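Local atomic coordinates of uncharacterized protein (Trypanosoma congolense, PDB entry 4E40), a protein that probably serves as a cell-surface receptor that binds the haptoglobin-hemoglobin complex for uptake of haem and iron by the trypanosome. Residues Leu36-Arg50 with Val112-Ala126. Numbering follows the deposited sequence.
Sequences LRPAVIRNATTEFSR and VNEIIELTAGATEHA. Unlike the reference sequence in segment 112-126: Val112 (reference Ala), Ile116 (reference Thr).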
ATOM      1  N   LEU A  36       7.002   3.762   3.323  1.00 19.99           N
ATOM      2  CA  LEU A  36       6.555   3.586   1.913  1.00 20.91           C
ATOM      3  C   LEU A  36       7.006   2.262   1.328  1.00 24.85           C
ATOM      4  O   LEU A  36       6.322   1.670   0.449  1.00 23.57           O
ATOM      5  CB  LEU A  36       7.036   4.745   1.038  1.00 20.17           C
ATOM      6  CG  LEU A  36       6.648   4.685  -0.447  1.00 19.76           C
ATOM      7  CD1 LEU A  36       5.129   4.845  -0.569  1.00 19.42           C
ATOM      8  CD2 LEU A  36       7.398   5.774  -1.152  1.00 20.52           C
ATOM      9  N   ARG A  37       8.109   1.745   1.843  1.00 23.16           N
ATOM     10  CA  ARG A  37       8.815   0.607   1.217  1.00 25.86           C
ATOM     11  C   ARG A  37       7.924  -0.584   0.861  1.00 27.98           C
ATOM     12  O   ARG A  37       8.000  -1.031  -0.305  1.00 28.93           O
ATOM     13  CB  ARG A  37      10.023   0.209   2.062  1.00 27.45           C
ATOM     14  CG  ARG A  37      10.903  -0.882   1.448  1.00 31.18           C
ATOM     15  CD  ARG A  37      11.443  -0.484   0.097  1.00 36.04           C
ATOM     16  NE  ARG A  37      12.325  -1.547  -0.399  1.00 43.55           N
ATOM     17  CZ  ARG A  37      12.614  -1.748  -1.686  1.00 49.79           C
ATOM     18  NH1 ARG A  37      12.097  -0.944  -2.619  1.00 48.37           N
ATOM     19  NH2 ARG A  37      13.407  -2.771  -2.042  1.00 47.13           N
ATOM     20  N   PRO A  38       7.061  -1.065   1.790  1.00 26.13           N
ATOM     21  CA  PRO A  38       6.265  -2.252   1.407  1.00 26.76           C
ATOM     22  C   PRO A  38       5.280  -2.032   0.295  1.00 27.56           C
ATOM     23  O   PRO A  38       5.011  -3.005  -0.444  1.00 24.27           O
ATOM     24  CB  PRO A  38       5.474  -2.621   2.682  1.00 26.32           C
ATOM     25  CG  PRO A  38       6.331  -2.077   3.802  1.00 28.91           C
ATOM     26  CD  PRO A  38       6.913  -0.799   3.238  1.00 26.10           C
ATOM     27  N   ALA A  39       4.710  -0.830   0.193  1.00 26.07           N
ATOM     28  CA  ALA A  39       3.765  -0.529  -0.887  1.00 25.68           C
ATOM     29  C   ALA A  39       4.523  -0.495  -2.187  1.00 25.39           C
ATOM     30  O   ALA A  39       3.963  -0.974  -3.197  1.00 24.61           O
ATOM     31  CB  ALA A  39       2.967   0.776  -0.635  1.00 25.86           C
ATOM     32  N   VAL A  40       5.764  -0.014  -2.212  1.00 24.62           N
ATOM     33  CA  VAL A  40       6.535   0.058  -3.493  1.00 26.63           C
ATOM     34  C   VAL A  40       6.882  -1.361  -4.000  1.00 28.75           C
ATOM     35  O   VAL A  40       6.657  -1.722  -5.184  1.00 27.38           O
ATOM     36  CB  VAL A  40       7.765   0.952  -3.345  1.00 31.20           C
ATOM     37  CG1 VAL A  40       8.706   0.740  -4.504  1.00 32.44           C
ATOM     38  CG2 VAL A  40       7.288   2.414  -3.233  1.00 30.34           C
ATOM     39  N   ILE A  41       7.351  -2.198  -3.083  1.00 27.75           N
ATOM     40  CA  ILE A  41       7.494  -3.647  -3.344  1.00 30.19           C
ATOM     41  C   ILE A  41       6.187  -4.319  -3.828  1.00 30.34           C
ATOM     42  O   ILE A  41       6.191  -4.970  -4.900  1.00 31.45           O
ATOM     43  CB  ILE A  41       8.143  -4.363  -2.120  1.00 32.44           C
ATOM     44  CG1 ILE A  41       9.519  -3.789  -1.803  1.00 33.94           C
ATOM     45  CG2 ILE A  41       8.375  -5.837  -2.438  1.00 32.49           C
ATOM     46  CD1 ILE A  41      10.402  -3.598  -3.013  1.00 40.88           C
ATOM     47  N   ARG A  42       5.092  -4.172  -3.091  0.50 28.07           N
ATOM     48  CA  ARG A  42       3.794  -4.741  -3.496  0.50 28.06           C
ATOM     49  C   ARG A  42       3.352  -4.275  -4.884  0.50 27.69           C
ATOM     50  O   ARG A  42       2.990  -5.087  -5.760  0.50 25.32           O
ATOM     51  CB  ARG A  42       2.732  -4.348  -2.476  0.50 28.91           C
ATOM     52  CG  ARG A  42       1.407  -5.054  -2.600  0.50 27.50           C
ATOM     53  CD  ARG A  42       1.469  -6.381  -1.823  0.50 31.89           C
ATOM     54  NE  ARG A  42       2.126  -7.389  -2.620  0.50 31.25           N
ATOM     55  CZ  ARG A  42       2.109  -8.694  -2.365  0.50 34.10           C
ATOM     56  NH1 ARG A  42       1.455  -9.165  -1.315  0.50 34.39           N
ATOM     57  NH2 ARG A  42       2.714  -9.528  -3.202  0.50 34.52           N
ATOM     58  N   ASN A  43       3.388  -2.962  -5.083  1.00 26.78           N
ATOM     59  CA  ASN A  43       2.911  -2.395  -6.332  1.00 26.92           C
ATOM     60  C   ASN A  43       3.687  -3.025  -7.487  1.00 28.94           C
ATOM     61  O   ASN A  43       3.122  -3.240  -8.576  1.00 28.86           O
ATOM     62  CB  ASN A  43       3.073  -0.840  -6.311  1.00 27.32           C
ATOM     63  CG  ASN A  43       2.284  -0.148  -7.439  1.00 31.77           C
ATOM     64  OD1 ASN A  43       1.220  -0.604  -7.888  1.00 31.84           O
ATOM     65  ND2 ASN A  43       2.814   0.931  -7.902  1.00 30.94           N
ATOM     66  N   ALA A  44       4.936  -3.391  -7.234  1.00 27.55           N
ATOM     67  CA  ALA A  44       5.807  -3.969  -8.277  1.00 31.16           C
ATOM     68  C   ALA A  44       5.434  -5.405  -8.619  1.00 32.96           C
ATOM     69  O   ALA A  44       5.856  -5.915  -9.655  1.00 37.88           O
ATOM     70  CB  ALA A  44       7.286  -3.887  -7.877  1.00 30.36           C
ATOM     71  N   THR A  45       4.657  -6.038  -7.762  1.00 34.24           N
ATOM     72  CA  THR A  45       4.152  -7.396  -8.052  1.00 35.52           C
ATOM     73  C   THR A  45       2.875  -7.368  -8.904  1.00 36.88           C
ATOM     74  O   THR A  45       2.402  -8.406  -9.385  1.00 34.24           O
ATOM     75  CB  THR A  45       3.794  -8.184  -6.773  1.00 35.33           C
ATOM     76  OG1 THR A  45       2.574  -7.659  -6.191  1.00 38.61           O
ATOM     77  CG2 THR A  45       4.931  -8.197  -5.783  1.00 38.33           C
ATOM     78  N   THR A  46       2.262  -6.208  -9.066  1.00 34.60           N
ATOM     79  CA  THR A  46       0.878  -6.276  -9.527  1.00 32.38           C
ATOM     80  C   THR A  46       0.729  -6.603 -11.001  1.00 33.02           C
ATOM     81  O   THR A  46      -0.317  -7.148 -11.404  1.00 31.72           O
ATOM     82  CB  THR A  46       0.036  -5.050  -9.103  1.00 35.63           C
ATOM     83  OG1 THR A  46       0.504  -3.843  -9.740  1.00 36.26           O
ATOM     84  CG2 THR A  46       0.034  -4.942  -7.562  1.00 37.19           C
ATOM     85  N   GLU A  47       1.740  -6.281 -11.806  1.00 32.88           N
ATOM     86  CA  GLU A  47       1.669  -6.582 -13.232  1.00 35.60           C
ATOM     87  C   GLU A  47       1.703  -8.116 -13.386  1.00 34.40           C
ATOM     88  O   GLU A  47       0.986  -8.679 -14.250  1.00 33.99           O
ATOM     89  CB  GLU A  47       2.796  -5.880 -13.997  1.00 44.75           C
ATOM     90  CG  GLU A  47       2.777  -6.057 -15.510  1.00 56.62           C
ATOM     91  CD  GLU A  47       4.082  -5.615 -16.186  1.00 67.27           C
ATOM     92  OE1 GLU A  47       4.194  -5.746 -17.430  1.00 74.78           O
ATOM     93  OE2 GLU A  47       5.012  -5.138 -15.484  1.00 77.80           O
ATOM     94  N   PHE A  48       2.493  -8.785 -12.536  1.00 35.39           N
ATOM     95  CA  PHE A  48       2.523 -10.270 -12.504  1.00 36.12           C
ATOM     96  C   PHE A  48       1.160 -10.890 -12.102  1.00 34.60           C
ATOM     97  O   PHE A  48       0.731 -11.866 -12.718  1.00 30.45           O
ATOM     98  CB  PHE A  48       3.641 -10.785 -11.581  1.00 40.81           C
ATOM     99  CG  PHE A  48       3.575 -12.271 -11.296  1.00 47.77           C
ATOM    100  CD1 PHE A  48       4.130 -13.196 -12.189  1.00 51.49           C
ATOM    101  CD2 PHE A  48       2.965 -12.750 -10.129  1.00 48.74           C
ATOM    102  CE1 PHE A  48       4.066 -14.575 -11.923  1.00 52.62           C
ATOM    103  CE2 PHE A  48       2.896 -14.119  -9.862  1.00 51.50           C
ATOM    104  CZ  PHE A  48       3.449 -15.032 -10.763  1.00 51.42           C
ATOM    105  N   SER A  49       0.522 -10.348 -11.066  1.00 30.58           N
ATOM    106  CA  SER A  49      -0.804 -10.843 -10.575  1.00 34.89           C
ATOM    107  C   SER A  49      -1.883 -10.598 -11.548  1.00 31.64           C
ATOM    108  O   SER A  49      -2.737 -11.499 -11.772  1.00 27.30           O
ATOM    109  CB  SER A  49      -1.183 -10.172  -9.267  1.00 36.83           C
ATOM    110  OG  SER A  49      -0.127 -10.355  -8.384  1.00 40.08           O
ATOM    111  N   ARG A  50      -1.864  -9.405 -12.148  1.00 30.34           N
ATOM    112  CA  ARG A  50      -2.772  -9.057 -13.202  1.00 30.30           C
ATOM    113  C   ARG A  50      -2.621 -10.036 -14.368  1.00 29.71           C
ATOM    114  O   ARG A  50      -3.605 -10.619 -14.815  1.00 24.17           O
ATOM    115  CB  ARG A  50      -2.583  -7.597 -13.640  1.00 30.43           C
ATOM    116  CG  ARG A  50      -3.667  -7.075 -14.536  1.00 33.13           C
ATOM    117  CD  ARG A  50      -3.850  -5.553 -14.269  1.00 37.83           C
ATOM    118  NE  ARG A  50      -5.158  -5.071 -14.784  1.00 50.25           N
ATOM    119  CZ  ARG A  50      -5.700  -3.830 -14.733  1.00 43.16           C
ATOM    120  NH1 ARG A  50      -6.922  -3.611 -15.322  1.00 35.52           N
ATOM    121  NH2 ARG A  50      -5.046  -2.833 -14.172  1.00 30.89           N
ATOM    122  N   VAL A 112      -5.949  -4.723  -7.985  1.00 19.25           N
ATOM    123  CA  VAL A 112      -4.761  -4.204  -8.647  1.00 19.34           C
ATOM    124  C   VAL A 112      -4.921  -2.677  -8.810  1.00 19.10           C
ATOM    125  O   VAL A 112      -4.005  -1.918  -8.509  1.00 19.64           O
ATOM    126  CB  VAL A 112      -4.568  -4.797 -10.018  1.00 20.20           C
ATOM    127  CG1 VAL A 112      -3.600  -3.999 -10.910  1.00 21.58           C
ATOM    128  CG2 VAL A 112      -4.108  -6.287  -9.881  1.00 20.23           C
ATOM    129  N   ASN A 113      -6.071  -2.254  -9.315  1.00 18.91           N
ATOM    130  CA  ASN A 113      -6.287  -0.790  -9.500  1.00 18.20           C
ATOM    131  C   ASN A 113      -6.286  -0.042  -8.197  1.00 20.29           C
ATOM    132  O   ASN A 113      -5.702   1.093  -8.132  1.00 21.71           O
ATOM    133  CB  ASN A 113      -7.578  -0.563 -10.315  1.00 20.21           C
ATOM    134  CG  ASN A 113      -7.392  -0.912 -11.795  1.00 22.08           C
ATOM    135  OD1 ASN A 113      -6.289  -0.832 -12.320  1.00 27.67           O
ATOM    136  ND2 ASN A 113      -8.442  -1.304 -12.450  1.00 22.21           N
ATOM    137  N   GLU A 114      -6.832  -0.641  -7.130  1.00 19.16           N
ATOM    138  CA  GLU A 114      -6.822  -0.002  -5.822  1.00 21.04           C
ATOM    139  C   GLU A 114      -5.388   0.149  -5.334  1.00 19.92           C
ATOM    140  O   GLU A 114      -5.036   1.221  -4.785  1.00 20.76           O
ATOM    141  CB  GLU A 114      -7.650  -0.766  -4.795  1.00 21.41           C
ATOM    142  CG  GLU A 114      -9.136  -0.557  -5.166  1.00 26.46           C
ATOM    143  CD  GLU A 114     -10.146  -1.385  -4.365  1.00 34.76           C
ATOM    144  OE1 GLU A 114      -9.761  -2.338  -3.682  1.00 38.54           O
ATOM    145  OE2 GLU A 114     -11.374  -1.111  -4.497  1.00 40.03           O
ATOM    146  N   ILE A 115      -4.564  -0.882  -5.514  1.00 18.22           N
ATOM    147  CA  ILE A 115      -3.159  -0.783  -5.060  1.00 18.70           C
ATOM    148  C   ILE A 115      -2.401   0.306  -5.827  1.00 19.54           C
ATOM    149  O   ILE A 115      -1.567   1.040  -5.233  1.00 18.58           O
ATOM    150  CB  ILE A 115      -2.459  -2.151  -5.213  1.00 19.23           C
ATOM    151  CG1 ILE A 115      -3.026  -3.079  -4.112  1.00 19.46           C
ATOM    152  CG2 ILE A 115      -0.935  -2.035  -5.115  1.00 20.18           C
ATOM    153  CD1 ILE A 115      -2.688  -4.563  -4.353  1.00 21.51           C
ATOM    154  N   ILE A 116      -2.653   0.386  -7.125  1.00 18.75           N
ATOM    155  CA  ILE A 116      -1.960   1.394  -7.958  1.00 19.50           C
ATOM    156  C   ILE A 116      -2.342   2.770  -7.427  1.00 19.20           C
ATOM    157  O   ILE A 116      -1.440   3.636  -7.226  1.00 19.06           O
ATOM    158  CB  ILE A 116      -2.328   1.237  -9.457  1.00 18.44           C
ATOM    159  CG1 ILE A 116      -1.644  -0.027 -10.032  1.00 21.19           C
ATOM    160  CG2 ILE A 116      -1.977   2.526 -10.241  1.00 19.46           C
ATOM    161  CD1 ILE A 116      -2.194  -0.457 -11.417  1.00 24.96           C
ATOM    162  N   GLU A 117      -3.648   3.013  -7.216  1.00 19.37           N
ATOM    163  CA  GLU A 117      -4.092   4.349  -6.728  1.00 20.18           C
ATOM    164  C   GLU A 117      -3.523   4.684  -5.337  1.00 20.14           C
ATOM    165  O   GLU A 117      -2.999   5.810  -5.086  1.00 19.60           O
ATOM    166  CB  GLU A 117      -5.648   4.389  -6.693  1.00 23.71           C
ATOM    167  CG  GLU A 117      -6.216   5.681  -6.050  1.00 30.30           C
ATOM    168  CD  GLU A 117      -7.659   5.489  -5.505  1.00 39.63           C
ATOM    169  OE1 GLU A 117      -8.195   4.338  -5.451  1.00 41.78           O
ATOM    170  OE2 GLU A 117      -8.275   6.499  -5.102  1.00 42.95           O
ATOM    171  N   LEU A 118      -3.545   3.697  -4.439  1.00 17.84           N
ATOM    172  CA  LEU A 118      -3.103   3.913  -3.032  1.00 19.28           C
ATOM    173  C   LEU A 118      -1.632   4.149  -2.998  1.00 17.63           C
ATOM    174  O   LEU A 118      -1.160   4.996  -2.208  1.00 18.38           O
ATOM    175  CB  LEU A 118      -3.407   2.642  -2.215  1.00 19.96           C
ATOM    176  CG  LEU A 118      -4.916   2.528  -1.911  1.00 23.55           C
ATOM    177  CD1 LEU A 118      -5.122   1.107  -1.428  1.00 23.05           C
ATOM    178  CD2 LEU A 118      -5.254   3.497  -0.792  1.00 26.03           C
ATOM    179  N   THR A 119      -0.899   3.434  -3.852  1.00 17.28           N
ATOM    180  CA  THR A 119       0.574   3.572  -3.817  1.00 16.48           C
ATOM    181  C   THR A 119       1.012   4.914  -4.388  1.00 17.91           C
ATOM    182  O   THR A 119       1.942   5.561  -3.877  1.00 18.39           O
ATOM    183  CB  THR A 119       1.248   2.395  -4.540  1.00 18.00           C
ATOM    184  OG1 THR A 119       0.860   1.194  -3.874  1.00 18.66           O
ATOM    185  CG2 THR A 119       2.779   2.525  -4.444  1.00 19.63           C
ATOM    186  N   ALA A 120       0.315   5.386  -5.439  1.00 17.57           N
ATOM    187  CA  ALA A 120       0.600   6.735  -5.983  1.00 18.58           C
ATOM    188  C   ALA A 120       0.316   7.810  -4.932  1.00 18.99           C
ATOM    189  O   ALA A 120       1.117   8.760  -4.740  1.00 19.15           O
ATOM    190  CB  ALA A 120      -0.264   6.958  -7.267  1.00 19.13           C
ATOM    191  N   GLY A 121      -0.778   7.645  -4.181  1.00 18.63           N
ATOM    192  CA  GLY A 121      -1.078   8.636  -3.107  1.00 19.41           C
ATOM    193  C   GLY A 121      -0.038   8.543  -2.005  1.00 18.22           C
ATOM    194  O   GLY A 121       0.408   9.577  -1.498  1.00 18.91           O
ATOM    195  N   ALA A 122       0.367   7.346  -1.610  1.00 18.23           N
ATOM    196  CA  ALA A 122       1.302   7.141  -0.523  1.00 17.81           C
ATOM    197  C   ALA A 122       2.623   7.753  -0.924  1.00 17.06           C
ATOM    198  O   ALA A 122       3.344   8.350  -0.071  1.00 17.54           O
ATOM    199  CB  ALA A 122       1.481   5.647  -0.300  1.00 19.11           C
ATOM    200  N   THR A 123       3.005   7.572  -2.168  1.00 17.33           N
ATOM    201  CA  THR A 123       4.252   8.170  -2.674  1.00 17.68           C
ATOM    202  C   THR A 123       4.258   9.685  -2.466  1.00 18.40           C
ATOM    203  O   THR A 123       5.278  10.239  -2.034  1.00 18.44           O
ATOM    204  CB  THR A 123       4.531   7.759  -4.145  1.00 18.58           C
ATOM    205  OG1 THR A 123       4.633   6.336  -4.169  1.00 19.76           O
ATOM    206  CG2 THR A 123       5.799   8.402  -4.636  1.00 22.43           C
ATOM    207  N   GLU A 124       3.102  10.335  -2.744  1.00 17.31           N
ATOM    208  CA  GLU A 124       2.996  11.762  -2.563  1.00 18.58           C
ATOM    209  C   GLU A 124       3.033  12.130  -1.096  1.00 17.39           C
ATOM    210  O   GLU A 124       3.676  13.128  -0.755  1.00 18.54           O
ATOM    211  CB  GLU A 124       1.697  12.331  -3.199  1.00 20.07           C
ATOM    212  CG  GLU A 124       1.697  12.251  -4.716  1.00 25.08           C
ATOM    213  CD  GLU A 124       2.935  12.852  -5.349  1.00 27.39           C
ATOM    214  OE1 GLU A 124       3.283  13.998  -4.950  1.00 30.78           O
ATOM    215  OE2 GLU A 124       3.609  12.105  -6.142  1.00 33.14           O
ATOM    216  N   HIS A 125       2.403  11.312  -0.235  1.00 17.50           N
ATOM    217  CA  HIS A 125       2.542  11.624   1.216  1.00 17.27           C
ATOM    218  C   HIS A 125       3.976  11.519   1.692  1.00 17.47           C
ATOM    219  O   HIS A 125       4.428  12.344   2.533  1.00 17.36           O
ATOM    220  CB  HIS A 125       1.632  10.710   2.062  1.00 18.38           C
ATOM    221  CG  HIS A 125       0.145  10.970   1.832  1.00 19.60           C
ATOM    222  ND1 HIS A 125      -0.376  12.198   1.939  1.00 23.70           N
ATOM    223  CD2 HIS A 125      -0.906  10.124   1.505  1.00 23.28           C
ATOM    224  CE1 HIS A 125      -1.706  12.156   1.635  1.00 22.85           C
ATOM    225  NE2 HIS A 125      -2.028  10.905   1.415  1.00 25.93           N
ATOM    226  N   ALA A 126       4.719  10.545   1.187  1.00 17.05           N
ATOM    227  CA  ALA A 126       6.095  10.392   1.667  1.00 16.96           C
ATOM    228  C   ALA A 126       6.954  11.568   1.194  1.00 18.37           C
ATOM    229  O   ALA A 126       7.792  12.064   1.984  1.00 18.63           O
ATOM    230  CB  ALA A 126       6.677   9.068   1.144  1.00 17.44           C
TER
HETATM  231  O   HOH W   1       1.140   3.498  -8.419  1.00 22.27           O
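Val112 opens the contact between two neighbouring antiparallel helices of the elongated helical bundle that forms the receptor domain of a longer, probably membrane-anchored protein, packing against Arg50 and Thr46. The segments 36-50 and 112-126 belong to the long helices 28-73 and 82-147, lie near the middle of the chain and run at 149° with axes 9.7 Å apart. CG1 of Val112, a residue that differs from the reference sequence, rests 3.7 Å from CD of Arg50, the two side chains crossing at about a right angle. Arg50 NH2 gives a weak, bent hydrogen bond to Asn113 OD1 (3.0 Å); guanidinium and amide planes stand 70° apart. One turn after Val112, Ile115 turns its CG2 branch, anti to the backbone N, into the interface, 3.9 Å from the CG2 methyl of Thr46. The Thr46 hydroxyl turns back onto its own helix and donates to Asn43 O. Arg42, on the same helix, binds haem b in another structure of this protein and tentatively lies against helix 192-246. Ile116, also differing from the reference, lays CG1 3.6 Å from Asn43 OD1, while a water bridges the helices by donating to Ile116 O and accepting weakly from Asn43 ND2. At Thr119 the CB and CG2 atoms lie against the Asn43 amide, and Ala39 CB approaches within 3.9 Å of Thr119 OG1. Leu36, with CG anti to its nitrogen, spreads its methyls over the last turns: CD1 sits 3.7 Å from Ala122 CB. Thr123 borders both methyls, and its OG1 donates to Thr119 O from the face of the carbonyl plane opposite to Thr123 N. At Ala126 the contact closes with Leu36 CD2 4.1 Å from the Ala126 CB methyl.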